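Local coordinates for (S)-2-haloacid dehalogenase 4A (Burkholderia cepacia, PDB 2NO4), which catalyses the hydrolytic removal of halide from short-chain (S)-2-haloalkanoic acids, giving the corresponding (R)-2-hydroxyalkanoic acids with inversion of configuration, at residues 54-57 / 58-62. Sequence-based numbering, arbitrary orientation.
Sequences QLEY and SWTRT. With SO4 (sulfate ion), chain K.
Q54 O accepts the amide of S58 (N to O 3.2 Å), one i to i+4 bond of helix 43-63, which packs on helix 70-84 outside the parallel sheet, consistent with the helical cap of HAD-family dehalogenases. The Q54 side chain bonds to substrate-binding R51 and to T74. L55 O is gripped twice: W59 N donates at 3.1 Å, and S58 OG donates at 2.8 Å in the carbonyl plane, on a lone pair. S58 chi1 of 82° sets the hydroxyl between its own N and carbonyl carbon; its side chain neighbours substrate-binding N129. L55 O also lies 3.3 Å above the W59 ring plane, toward the rim, and L55 CB makes a CH-pi contact, 3.9 Å from the six-membered ring centroid. E56 O accepts T60 N, and E56 CG passes T60 CG2. Y57 O accepts R61 N; the extended R61 chain carries its guanidinium to a sulfate, probably from the crystallisation liquor, lying in plane at its edge: NH1 bonds O3 (173°), NH2 bonds O4 (175°). NH2 also salt-bridges E76, and NH1 bonds Q66 O. The S58 hydroxyl proton is thus used within the helix, whereas E56 OE2 and T60 OG1 both bond Y213 of the second subunit, tying this helix into the dimer.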
ATOM      1  N   GLN B  54      -7.355  -3.186  -0.666  1.00 19.49           N
ATOM      2  CA  GLN B  54      -7.223  -4.178  -1.759  1.00 22.06           C
ATOM      3  C   GLN B  54      -5.796  -4.121  -2.314  1.00 21.98           C
ATOM      4  O   GLN B  54      -5.138  -5.162  -2.474  1.00 22.19           O
ATOM      5  CB  GLN B  54      -8.266  -3.942  -2.842  1.00 21.03           C
ATOM      6  CG  GLN B  54      -8.116  -4.724  -4.178  1.00 22.25           C
ATOM      7  CD  GLN B  54      -8.901  -4.052  -5.300  1.00 23.57           C
ATOM      8  OE1 GLN B  54      -8.639  -2.888  -5.634  1.00 25.99           O
ATOM      9  NE2 GLN B  54      -9.903  -4.774  -5.880  1.00 21.88           N
ATOM     10  N   LEU B  55      -5.333  -2.898  -2.570  1.00 20.38           N
ATOM     11  CA  LEU B  55      -4.020  -2.631  -3.092  1.00 20.31           C
ATOM     12  C   LEU B  55      -2.985  -2.905  -2.051  1.00 19.83           C
ATOM     13  O   LEU B  55      -2.017  -3.581  -2.358  1.00 19.29           O
ATOM     14  CB  LEU B  55      -3.911  -1.181  -3.603  1.00 21.82           C
ATOM     15  CG  LEU B  55      -4.686  -0.974  -4.913  1.00 24.50           C
ATOM     16  CD1 LEU B  55      -4.508   0.468  -5.342  1.00 22.58           C
ATOM     17  CD2 LEU B  55      -4.268  -2.003  -5.988  1.00 23.13           C
ATOM     18  N   GLU B  56      -3.168  -2.397  -0.815  1.00 17.39           N
ATOM     19  CA  GLU B  56      -2.250  -2.772   0.268  1.00 19.77           C
ATOM     20  C   GLU B  56      -2.007  -4.294   0.318  1.00 19.60           C
ATOM     21  O   GLU B  56      -0.850  -4.723   0.389  1.00 20.41           O
ATOM     22  CB  GLU B  56      -2.774  -2.350   1.644  1.00 18.12           C
ATOM     23  CG  GLU B  56      -1.982  -3.024   2.778  1.00 18.83           C
ATOM     24  CD  GLU B  56      -2.387  -2.555   4.171  1.00 20.53           C
ATOM     25  OE1 GLU B  56      -2.759  -1.378   4.330  1.00 19.17           O
ATOM     26  OE2 GLU B  56      -2.334  -3.361   5.123  1.00 21.18           O
ATOM     27  N   TYR B  57      -3.092  -5.076   0.351  1.00 20.13           N
ATOM     28  CA  TYR B  57      -3.000  -6.544   0.428  1.00 19.45           C
ATOM     29  C   TYR B  57      -2.195  -7.123  -0.712  1.00 20.72           C
ATOM     30  O   TYR B  57      -1.450  -8.060  -0.508  1.00 21.27           O
ATOM     31  CB  TYR B  57      -4.384  -7.244   0.503  1.00 19.42           C
ATOM     32  CG  TYR B  57      -5.176  -6.893   1.730  1.00 20.42           C
ATOM     33  CD1 TYR B  57      -4.556  -6.352   2.868  1.00 20.01           C
ATOM     34  CD2 TYR B  57      -6.574  -7.053   1.742  1.00 22.18           C
ATOM     35  CE1 TYR B  57      -5.353  -5.999   4.034  1.00 19.65           C
ATOM     36  CE2 TYR B  57      -7.371  -6.732   2.885  1.00 19.72           C
ATOM     37  CZ  TYR B  57      -6.765  -6.213   3.999  1.00 21.81           C
ATOM     38  OH  TYR B  57      -7.586  -5.928   5.093  1.00 22.60           O
ATOM     39  N   SER B  58      -2.353  -6.569  -1.914  1.00 21.21           N
ATOM     40  CA  SER B  58      -1.606  -7.060  -3.050  1.00 20.24           C
ATOM     41  C   SER B  58      -0.093  -6.804  -2.891  1.00 20.93           C
ATOM     42  O   SER B  58       0.696  -7.664  -3.210  1.00 22.68           O
ATOM     43  CB  SER B  58      -2.186  -6.504  -4.376  1.00 20.91           C
ATOM     44  OG  SER B  58      -1.706  -5.173  -4.673  1.00 20.86           O
ATOM     45  N   TRP B  59       0.307  -5.630  -2.378  1.00 20.85           N
ATOM     46  CA  TRP B  59       1.710  -5.315  -2.198  1.00 18.42           C
ATOM     47  C   TRP B  59       2.330  -6.100  -1.025  1.00 20.58           C
ATOM     48  O   TRP B  59       3.381  -6.703  -1.186  1.00 18.49           O
ATOM     49  CB  TRP B  59       1.912  -3.807  -2.026  1.00 21.30           C
ATOM     50  CG  TRP B  59       1.345  -2.991  -3.171  1.00 20.77           C
ATOM     51  CD1 TRP B  59       1.378  -3.293  -4.512  1.00 20.66           C
ATOM     52  CD2 TRP B  59       0.659  -1.742  -3.062  1.00 21.42           C
ATOM     53  NE1 TRP B  59       0.764  -2.295  -5.242  1.00 21.83           N
ATOM     54  CE2 TRP B  59       0.313  -1.335  -4.380  1.00 21.13           C
ATOM     55  CE3 TRP B  59       0.309  -0.907  -1.964  1.00 19.70           C
ATOM     56  CZ2 TRP B  59      -0.391  -0.150  -4.644  1.00 21.09           C
ATOM     57  CZ3 TRP B  59      -0.390   0.273  -2.227  1.00 19.53           C
ATOM     58  CH2 TRP B  59      -0.720   0.648  -3.554  1.00 20.60           C
ATOM     59  N   THR B  60       1.683  -6.097   0.142  1.00 19.38           N
ATOM     60  CA  THR B  60       2.309  -6.669   1.318  1.00 21.77           C
ATOM     61  C   THR B  60       2.379  -8.218   1.216  1.00 19.63           C
ATOM     62  O   THR B  60       3.344  -8.806   1.667  1.00 20.54           O
ATOM     63  CB  THR B  60       1.613  -6.233   2.604  1.00 20.29           C
ATOM     64  OG1 THR B  60       0.262  -6.669   2.549  1.00 21.14           O
ATOM     65  CG2 THR B  60       1.658  -4.663   2.741  1.00 17.76           C
ATOM     66  N   ARG B  61       1.344  -8.840   0.657  1.00 21.01           N
ATOM     67  CA  ARG B  61       1.319 -10.300   0.474  1.00 21.47           C
ATOM     68  C   ARG B  61       2.384 -10.778  -0.498  1.00 22.25           C
ATOM     69  O   ARG B  61       3.005 -11.823  -0.289  1.00 21.31           O
ATOM     70  CB  ARG B  61      -0.045 -10.753  -0.005  1.00 20.42           C
ATOM     71  CG  ARG B  61      -1.060 -10.918   1.113  1.00 21.79           C
ATOM     72  CD  ARG B  61      -2.416 -11.215   0.446  1.00 20.35           C
ATOM     73  NE  ARG B  61      -3.485 -11.638   1.372  1.00 24.71           N
ATOM     74  CZ  ARG B  61      -3.711 -12.892   1.772  1.00 25.00           C
ATOM     75  NH1 ARG B  61      -2.864 -13.879   1.445  1.00 23.86           N
ATOM     76  NH2 ARG B  61      -4.754 -13.134   2.550  1.00 24.25           N
ATOM     77  N   THR B  62       2.658 -10.005  -1.538  1.00 22.31           N
ATOM     78  CA  THR B  62       3.815 -10.395  -2.348  1.00 24.05           C
ATOM     79  C   THR B  62       5.152 -10.226  -1.646  1.00 24.22           C
ATOM     80  O   THR B  62       6.030 -11.106  -1.750  1.00 19.84           O
ATOM     81  CB  THR B  62       3.763 -10.096  -3.916  1.00 26.58           C
ATOM     82  OG1 THR B  62       5.006  -9.572  -4.438  1.00 30.21           O
ATOM     83  CG2 THR B  62       2.598  -9.388  -4.360  1.00 20.26           C
TER
HETATM   84  S   SO4 K1007      -4.603 -17.045   2.688  1.00 30.86           S
HETATM   85  O1  SO4 K1007      -5.472 -17.597   1.682  1.00 31.33           O
HETATM   86  O2  SO4 K1007      -4.348 -18.026   3.752  1.00 32.78           O
HETATM   87  O3  SO4 K1007      -3.323 -16.689   2.110  1.00 30.24           O
HETATM   88  O4  SO4 K1007      -5.310 -15.873   3.282  1.00 32.76           O